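Side-chain contacts in signal recognition particle subunit SRP68 (Chaetomium thermophilum, PDB 4P3G), which binds SRP RNA through this N-terminal RNA-binding domain and probably helps the signal recognition particle target nascent secretory and membrane proteins to the endoplasmic reticulum: residues K12-S17 against L75-A80; E64-A67 against Y72-L75; R118-L123 against R143-L148. All coordinates share one frame; numbering follows the deposited sequence.

Three junctions of one all-helical domain illustrate how chemistry follows depth. Contacts 1 and 3 are buried near the centre of the chain, whereas contact 2 lies further out and is only partly covered. Contacts 1 and 2 both use helix 71-93, in adjoining segments that overlap at Leu75; contact 3 pairs the two helices that come next. Apolar branches make up contact 1, and alanine brings the backbones together in contact 3, whose outer side carries charge, with a phosphate ion bound beside it. Contact 2 adds a half-polar stack of amide on phenol. Leu123, on segment 118-123, links the three sites by touching Leu77 of contact 1 and Val73 of contact 2.

Contact 1. Residues K12-S17 against L75-A80; sequences KFVVTS and LQLLTA
Val14 and Leu77, with CA atoms 7.2 Å apart, mark the closest backbone approach of two helical segments, 12-17 and 75-80, whose axes pass 10.8 Å from each other at an angle of 44°. This is helix packing in the core of the all-helical RNA-binding domain, joining N-terminal helix 10-21 to helix 71-93 across a wide spacing that large apolar side chains fill. Phe13 does most of the bridging. Its CG lies anti to the backbone N (chi1 172°), which sends the ring across. There CD2 of Phe13 meets CD1 of Leu77 at 3.4 Å, while CE2 of Phe13 rests against the CB of Leu77, so both root and methyl support the ring. Leu78 reaches the same ring differently: its CD2 comes in at the edge, near the ring plane, 3.6 Å from the CZ of Phe13, and the two side chains meet at about a right angle. The second methyl of Leu77, CD2, turns instead to Val14, a looser touch at 4.5 Å to CG2. Ser17, one turn on, places OG over one face of the Phe13 ring toward its rim, and that OG donates to Phe13 O at 3.1 Å. Ser17 N reaches that carbonyl oxygen from the other face of its plane, so two donors grip it, and the hydroxyl spends its proton within its own helix. Further helices complete this part of the core: Val14 and Leu77 both pack on Tyr145 of helix 136-156, Leu77 also touches Leu123 of helix 103-128, and Leu78 leans on Leu38 of helix 27-44.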
loop_
_atom_site.group_PDB
_atom_site.type_symbol
_atom_site.label_atom_id
_atom_site.label_comp_id
_atom_site.label_asym_id
_atom_site.label_seq_id
_atom_site.Cartn_x
_atom_site.Cartn_y
_atom_site.Cartn_z
ATOM N N LYS A 12 -21.508 11.648 17.555
ATOM C CA LYS A 12 -21.972 10.897 18.725
ATOM C C LYS A 12 -23.495 10.899 18.754
ATOM O O LYS A 12 -24.099 9.883 19.075
ATOM C CB LYS A 12 -21.384 11.412 20.033
ATOM C CG LYS A 12 -19.882 11.259 20.065
ATOM C CD LYS A 12 -19.267 11.692 21.394
ATOM C CE LYS A 12 -17.738 11.574 21.392
ATOM N NZ LYS A 12 -17.134 12.285 22.533
ATOM N N PHE A 13 -24.115 12.032 18.443
ATOM C CA PHE A 13 -25.570 12.074 18.354
ATOM C C PHE A 13 -26.079 11.158 17.226
ATOM O O PHE A 13 -27.036 10.409 17.413
ATOM C CB PHE A 13 -26.057 13.496 18.089
ATOM C CG PHE A 13 -27.531 13.579 17.796
ATOM C CD1 PHE A 13 -28.458 13.558 18.826
ATOM C CD2 PHE A 13 -27.989 13.655 16.483
ATOM C CE1 PHE A 13 -29.810 13.630 18.559
ATOM C CE2 PHE A 13 -29.346 13.723 16.204
ATOM C CZ PHE A 13 -30.258 13.707 17.240
ATOM N N VAL A 14 -25.459 11.237 16.054
ATOM C CA VAL A 14 -25.882 10.427 14.919
ATOM C C VAL A 14 -25.723 8.935 15.164
ATOM O O VAL A 14 -26.670 8.182 14.967
ATOM C CB VAL A 14 -25.130 10.811 13.633
ATOM C CG1 VAL A 14 -25.308 9.760 12.566
ATOM C CG2 VAL A 14 -25.615 12.154 13.132
ATOM N N VAL A 15 -24.533 8.500 15.568
ATOM C CA VAL A 15 -24.309 7.077 15.845
ATOM C C VAL A 15 -25.255 6.546 16.942
ATOM O O VAL A 15 -25.746 5.421 16.845
ATOM C CB VAL A 15 -22.834 6.788 16.225
ATOM C CG1 VAL A 15 -22.695 5.403 16.836
ATOM C CG2 VAL A 15 -21.947 6.922 15.010
ATOM N N THR A 16 -25.543 7.368 17.951
ATOM C CA THR A 16 -26.454 6.973 19.018
ATOM C C THR A 16 -27.846 6.676 18.470
ATOM O O THR A 16 -28.421 5.630 18.758
ATOM C CB THR A 16 -26.574 8.058 20.079
ATOM O OG1 THR A 16 -25.348 8.148 20.814
ATOM C CG2 THR A 16 -27.716 7.739 21.048
ATOM N N SER A 17 -28.380 7.586 17.663
ATOM C CA SER A 17 -29.714 7.415 17.109
ATOM C C SER A 17 -29.795 6.167 16.250
ATOM O O SER A 17 -30.788 5.440 16.297
ATOM C CB SER A 17 -30.109 8.617 16.263
ATOM O OG SER A 17 -30.054 9.803 17.016
ATOM N N LEU A 75 -32.152 19.978 14.750
ATOM C CA LEU A 75 -33.076 19.961 13.632
ATOM C C LEU A 75 -32.377 19.470 12.361
ATOM O O LEU A 75 -32.935 18.675 11.608
ATOM C CB LEU A 75 -33.635 21.359 13.397
ATOM C CG LEU A 75 -34.737 21.436 12.342
ATOM C CD1 LEU A 75 -35.962 20.711 12.857
ATOM C CD2 LEU A 75 -35.070 22.879 12.012
ATOM N N GLN A 76 -31.164 19.955 12.123
ATOM C CA GLN A 76 -30.424 19.602 10.922
ATOM C C GLN A 76 -29.989 18.139 10.892
ATOM O O GLN A 76 -30.015 17.498 9.847
ATOM C CB GLN A 76 -29.209 20.499 10.780
ATOM C CG GLN A 76 -29.576 21.955 10.649
ATOM C CD GLN A 76 -30.497 22.216 9.477
ATOM O OE1 GLN A 76 -31.708 22.340 9.646
ATOM N NE2 GLN A 76 -29.922 22.308 8.276
ATOM N N LEU A 77 -29.574 17.618 12.035
ATOM C CA LEU A 77 -29.149 16.232 12.118
ATOM C C LEU A 77 -30.328 15.300 11.810
ATOM O O LEU A 77 -30.237 14.405 10.960
ATOM C CB LEU A 77 -28.604 15.964 13.514
ATOM C CG LEU A 77 -27.280 16.714 13.694
ATOM C CD1 LEU A 77 -26.581 16.351 14.999
ATOM C CD2 LEU A 77 -26.364 16.526 12.486
ATOM N N LEU A 78 -31.451 15.549 12.474
ATOM C CA LEU A 78 -32.646 14.726 12.300
ATOM C C LEU A 78 -33.073 14.785 10.842
ATOM O O LEU A 78 -33.513 13.787 10.259
ATOM C CB LEU A 78 -33.780 15.207 13.207
ATOM C CG LEU A 78 -33.447 15.039 14.694
ATOM C CD1 LEU A 78 -34.529 15.607 15.633
ATOM C CD2 LEU A 78 -33.133 13.589 15.020
ATOM N N THR A 79 -32.943 15.963 10.252
ATOM C CA THR A 79 -33.337 16.129 8.873
ATOM C C THR A 79 -32.473 15.293 7.964
ATOM O O THR A 79 -32.983 14.553 7.134
ATOM C CB THR A 79 -33.260 17.595 8.456
ATOM O OG1 THR A 79 -34.039 18.386 9.368
ATOM C CG2 THR A 79 -33.824 17.762 7.070
ATOM N N ALA A 80 -31.164 15.393 8.148
ATOM C CA ALA A 80 -30.202 14.654 7.331
ATOM C C ALA A 80 -30.322 13.154 7.589
ATOM O O ALA A 80 -30.321 12.338 6.648
ATOM C CB ALA A 80 -28.795 15.140 7.614
#

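Contact 2. Residues E64-A67 against Y72-L75; sequences EQIA and YVRL
Gln65 and Tyr72 stack where the short helix 63-68 gives way, through a two-residue turn, to the long helix 71-93, a junction of two consecutive helices toward the periphery of the RNA-binding domain. Gln65 comes first along the short helix, its backbone N bonded to Thr62 OG1. Its CB stands over the centre of the tyrosine ring, 4.0 Å from the centroid and only 9° off the normal, a CH-pi contact. Beyond CG the glutamine chain runs extended (chi2 177°), carrying the amide over the CE1 side of the ring, toward the hydroxyl. Amide and ring planes are 20° apart, with CD of Gln65 3.9 Å from CE1 of Tyr72, so the flat groups lie stacked rather than edge-on. The backbone of Gln65 takes part as well, its O lying 3.3 Å from CD2 of Tyr72. An alanine in place of Tyr72 would remove this platform and would probably leave the Gln65 amide free to swing, with a gap between the two helices. Ile66 follows and faces the interior side of the junction, where it also meets Ala126 and Leu127 of helix 103-128. Its partner here is Val73, which in turn packs on Leu123 of that same helix. The contact is branch to branch: CG2 of Ile66 lies 3.5 Å from CG2 of Val73, with CG1 of Ile66 further back at 4.1 Å from the same methyl.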
loop_
_atom_site.group_PDB
_atom_site.type_symbol
_atom_site.label_atom_id
_atom_site.label_comp_id
_atom_site.label_asym_id
_atom_site.label_seq_id
_atom_site.Cartn_x
_atom_site.Cartn_y
_atom_site.Cartn_z
ATOM N N GLU A 64 -25.651 32.410 13.755
ATOM C CA GLU A 64 -26.212 33.098 14.909
ATOM C C GLU A 64 -27.314 32.260 15.552
ATOM O O GLU A 64 -27.451 32.238 16.776
ATOM C CB GLU A 64 -26.736 34.466 14.495
ATOM C CG GLU A 64 -25.666 35.360 13.870
ATOM C CD GLU A 64 -25.365 35.004 12.412
ATOM O OE1 GLU A 64 -25.948 34.021 11.899
ATOM O OE2 GLU A 64 -24.536 35.699 11.782
ATOM N N GLN A 65 -28.081 31.562 14.716
ATOM C CA GLN A 65 -29.120 30.649 15.193
ATOM C C GLN A 65 -28.560 29.433 15.913
ATOM O O GLN A 65 -29.190 28.915 16.834
ATOM C CB GLN A 65 -30.028 30.196 14.056
ATOM C CG GLN A 65 -31.043 31.254 13.663
ATOM C CD GLN A 65 -31.909 30.841 12.493
ATOM O OE1 GLN A 65 -31.518 30.008 11.670
ATOM N NE2 GLN A 65 -33.134 31.353 12.469
ATOM N N ILE A 66 -27.410 28.944 15.469
ATOM C CA ILE A 66 -26.764 27.844 16.169
ATOM C C ILE A 66 -26.273 28.295 17.538
ATOM O O ILE A 66 -26.444 27.590 18.535
ATOM C CB ILE A 66 -25.564 27.330 15.381
ATOM C CG1 ILE A 66 -26.032 26.751 14.055
ATOM C CG2 ILE A 66 -24.848 26.248 16.145
ATOM C CD1 ILE A 66 -24.911 26.311 13.186
ATOM N N ALA A 67 -25.690 29.490 17.585
ATOM C CA ALA A 67 -25.215 30.065 18.836
ATOM C C ALA A 67 -26.368 30.357 19.799
ATOM O O ALA A 67 -26.237 30.172 21.017
ATOM C CB ALA A 67 -24.437 31.317 18.559
ATOM N N TYR A 72 -31.298 24.145 16.865
ATOM C CA TYR A 72 -31.203 24.355 15.436
ATOM C C TYR A 72 -30.267 23.327 14.800
ATOM O O TYR A 72 -30.487 22.883 13.670
ATOM C CB TYR A 72 -30.737 25.770 15.154
ATOM C CG TYR A 72 -31.863 26.765 15.247
ATOM C CD1 TYR A 72 -32.703 26.989 14.167
ATOM C CD2 TYR A 72 -32.090 27.473 16.414
ATOM C CE1 TYR A 72 -33.744 27.893 14.246
ATOM C CE2 TYR A 72 -33.129 28.380 16.504
ATOM C CZ TYR A 72 -33.951 28.586 15.412
ATOM O OH TYR A 72 -34.984 29.489 15.483
ATOM N N VAL A 73 -29.212 22.964 15.524
ATOM C CA VAL A 73 -28.330 21.886 15.087
ATOM C C VAL A 73 -29.083 20.565 15.139
ATOM O O VAL A 73 -29.050 19.805 14.187
ATOM C CB VAL A 73 -27.036 21.788 15.939
ATOM C CG1 VAL A 73 -26.254 20.517 15.622
ATOM C CG2 VAL A 73 -26.167 23.028 15.737
ATOM N N ARG A 74 -29.805 20.298 16.216
ATOM C CA ARG A 74 -30.523 19.035 16.287
ATOM C C ARG A 74 -31.513 18.882 15.130
ATOM O O ARG A 74 -31.642 17.802 14.547
ATOM C CB ARG A 74 -31.259 18.901 17.607
ATOM C CG ARG A 74 -31.873 17.543 17.800
ATOM C CD ARG A 74 -32.179 17.285 19.268
ATOM N NE ARG A 74 -32.530 15.886 19.461
ATOM C CZ ARG A 74 -33.766 15.444 19.653
ATOM N NH1 ARG A 74 -34.777 16.308 19.715
ATOM N NH2 ARG A 74 -33.979 14.140 19.790
ATOM N N LEU A 75 -32.152 19.978 14.750
ATOM C CA LEU A 75 -33.076 19.961 13.632
ATOM C C LEU A 75 -32.377 19.470 12.361
ATOM O O LEU A 75 -32.935 18.675 11.608
ATOM C CB LEU A 75 -33.635 21.359 13.397
ATOM C CG LEU A 75 -34.737 21.436 12.342
ATOM C CD1 LEU A 75 -35.962 20.711 12.857
ATOM C CD2 LEU A 75 -35.070 22.879 12.012
#

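Contact 3. Residues R118-L123 against R143-L148; sequences RIAEKL and RAYAAL. With PO4 (phosphate ion), chain E.
Ala120 and Ala146 face each other with CA atoms 4.9 Å apart, at the centre of a nearly antiparallel helix pair. The axes of segments 118-123 and 143-148 approach to 8.3 Å at 161°, a closeness that methyl-sized side chains allow. In this tight part the CB of Ala146 lies 3.7 Å from the O of Ala120, so a methyl packs against the backbone of the other helix. Tyr145 fills the flank: chi1 of 177° carries its ring away from its backbone N and back toward helix 103-128, where CE2 of Tyr145 comes obliquely to 3.7 Å from the CB of Ala120. The phenol OH is hydrogen-bonded to Glu81, which satisfies its polar end. Toward the other side the packing gives way to charge. Only the aliphatic root of Glu121 belongs to the contact, its CG 3.9 Å from the CB of Ala146; its OE2 forms a salt bridge with Arg150, further along helix 136-156, so the charged edge still joins the two helices. Arg118, on the exposed side, touches nothing of segment 143-148. A bend at chi3 (-60°) turns its guanidinium so that a phosphate ion lies at its edge, near its plane, where NH1 makes two weak hydrogen bonds, 2.7 Å to O1 and 3.0 Å to O3. The ion, probably from the crystallisation liquor, is also bound by Arg150 NH1. These consecutive helices form an antiparallel hairpin of the RNA-binding domain: helix 71-93 meets Ile119, Leu123 and Tyr145, helix 10-21 reaches Leu123 and Tyr145, and helix 160-181 packs against Ala144 and Ala147.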
loop_
_atom_site.group_PDB
_atom_site.type_symbol
_atom_site.label_atom_id
_atom_site.label_comp_id
_atom_site.label_asym_id
_atom_site.label_seq_id
_atom_site.Cartn_x
_atom_site.Cartn_y
_atom_site.Cartn_z
ATOM N N ARG A 118 -26.085 17.419 1.473
ATOM C CA ARG A 118 -26.239 18.864 1.351
ATOM C C ARG A 118 -26.608 19.486 2.702
ATOM O O ARG A 118 -26.072 20.527 3.085
ATOM C CB ARG A 118 -27.321 19.195 0.324
ATOM C CG ARG A 118 -26.879 19.041 -1.094
ATOM C CD ARG A 118 -27.857 19.645 -2.087
ATOM N NE ARG A 118 -29.181 19.036 -2.006
ATOM C CZ ARG A 118 -29.569 17.994 -2.736
ATOM N NH1 ARG A 118 -28.720 17.427 -3.573
ATOM N NH2 ARG A 118 -30.791 17.499 -2.610
ATOM N N ILE A 119 -27.492 18.827 3.446
ATOM C CA ILE A 119 -27.908 19.373 4.727
ATOM C C ILE A 119 -26.745 19.376 5.710
ATOM O O ILE A 119 -26.501 20.374 6.384
ATOM C CB ILE A 119 -29.122 18.586 5.318
ATOM C CG1 ILE A 119 -30.365 18.870 4.492
ATOM C CG2 ILE A 119 -29.399 18.982 6.781
ATOM C CD1 ILE A 119 -31.413 17.787 4.641
ATOM N N ALA A 120 -26.014 18.270 5.766
ATOM C CA ALA A 120 -24.888 18.159 6.683
ATOM C C ALA A 120 -23.770 19.088 6.278
ATOM O O ALA A 120 -23.052 19.603 7.131
ATOM C CB ALA A 120 -24.391 16.743 6.759
ATOM N N GLU A 121 -23.604 19.291 4.976
ATOM C CA GLU A 121 -22.522 20.151 4.510
ATOM C C GLU A 121 -22.774 21.590 4.929
ATOM O O GLU A 121 -21.858 22.288 5.385
ATOM C CB GLU A 121 -22.330 20.046 2.990
ATOM C CG GLU A 121 -21.652 18.752 2.566
ATOM C CD GLU A 121 -21.746 18.472 1.068
ATOM O OE1 GLU A 121 -22.382 19.265 0.341
ATOM O OE2 GLU A 121 -21.153 17.461 0.623
ATOM N N LYS A 122 -24.024 22.020 4.812
ATOM C CA LYS A 122 -24.379 23.359 5.219
ATOM C C LYS A 122 -24.222 23.518 6.730
ATOM O O LYS A 122 -23.922 24.616 7.225
ATOM C CB LYS A 122 -25.804 23.696 4.794
ATOM C CG LYS A 122 -26.012 23.712 3.302
ATOM C CD LYS A 122 -27.298 24.452 2.950
ATOM C CE LYS A 122 -27.266 24.975 1.514
ATOM N NZ LYS A 122 -27.185 23.874 0.507
ATOM N N LEU A 123 -24.428 22.427 7.462
ATOM C CA LEU A 123 -24.300 22.462 8.914
ATOM C C LEU A 123 -22.846 22.663 9.300
ATOM O O LEU A 123 -22.549 23.416 10.232
ATOM C CB LEU A 123 -24.832 21.174 9.543
ATOM C CG LEU A 123 -24.525 21.028 11.039
ATOM C CD1 LEU A 123 -25.132 22.164 11.824
ATOM C CD2 LEU A 123 -24.982 19.681 11.577
ATOM N N ARG A 143 -17.640 18.401 9.926
ATOM C CA ARG A 143 -17.137 18.200 8.598
ATOM C C ARG A 143 -16.901 16.726 8.238
ATOM O O ARG A 143 -17.207 16.318 7.110
ATOM C CB ARG A 143 -15.873 18.943 8.364
ATOM C CG ARG A 143 -15.575 18.755 6.952
ATOM C CD ARG A 143 -14.563 19.682 6.769
ATOM N NE ARG A 143 -14.087 19.880 5.422
ATOM C CZ ARG A 143 -13.089 20.744 5.279
ATOM N NH1 ARG A 143 -12.615 21.332 6.384
ATOM N NH2 ARG A 143 -12.552 21.019 4.119
ATOM N N ALA A 144 -16.393 15.935 9.188
ATOM C CA ALA A 144 -16.250 14.492 8.983
ATOM C C ALA A 144 -17.631 13.896 8.647
ATOM O O ALA A 144 -17.793 13.201 7.631
ATOM C CB ALA A 144 -15.645 13.807 10.223
ATOM N N TYR A 145 -18.627 14.236 9.461
ATOM C CA TYR A 145 -19.982 13.745 9.248
ATOM C C TYR A 145 -20.486 14.123 7.855
ATOM O O TYR A 145 -21.136 13.317 7.175
ATOM C CB TYR A 145 -20.932 14.301 10.301
ATOM C CG TYR A 145 -22.376 13.891 10.115
ATOM C CD1 TYR A 145 -22.767 12.552 10.179
ATOM C CD2 TYR A 145 -23.347 14.846 9.848
ATOM C CE1 TYR A 145 -24.090 12.191 10.001
ATOM C CE2 TYR A 145 -24.663 14.497 9.669
ATOM C CZ TYR A 145 -25.036 13.173 9.745
ATOM O OH TYR A 145 -26.361 12.848 9.563
ATOM N N ALA A 146 -20.209 15.351 7.435
ATOM C CA ALA A 146 -20.619 15.764 6.108
ATOM C C ALA A 146 -19.868 14.944 5.054
ATOM O O ALA A 146 -20.387 14.667 3.967
ATOM C CB ALA A 146 -20.404 17.239 5.924
ATOM N N ALA A 147 -18.618 14.591 5.352
ATOM C CA ALA A 147 -17.817 13.852 4.387
ATOM C C ALA A 147 -18.328 12.447 4.319
ATOM O O ALA A 147 -18.348 11.842 3.255
ATOM C CB ALA A 147 -16.352 13.874 4.774
ATOM N N LEU A 148 -18.817 11.973 5.458
ATOM C CA LEU A 148 -19.335 10.622 5.613
ATOM C C LEU A 148 -20.598 10.426 4.771
ATOM O O LEU A 148 -20.762 9.410 4.067
ATOM C CB LEU A 148 -19.666 10.363 7.082
ATOM C CG LEU A 148 -20.237 8.993 7.476
ATOM C CD1 LEU A 148 -19.119 7.971 7.485
ATOM C CD2 LEU A 148 -21.012 8.991 8.822
HETATM P P PO4 E . -25.413 17.502 -4.533
HETATM O O1 PO4 E . -26.141 16.544 -3.624
HETATM O O2 PO4 E . -24.257 18.135 -3.784
HETATM O O3 PO4 E . -26.352 18.589 -5.004
HETATM O O4 PO4 E . -24.909 16.757 -5.749
#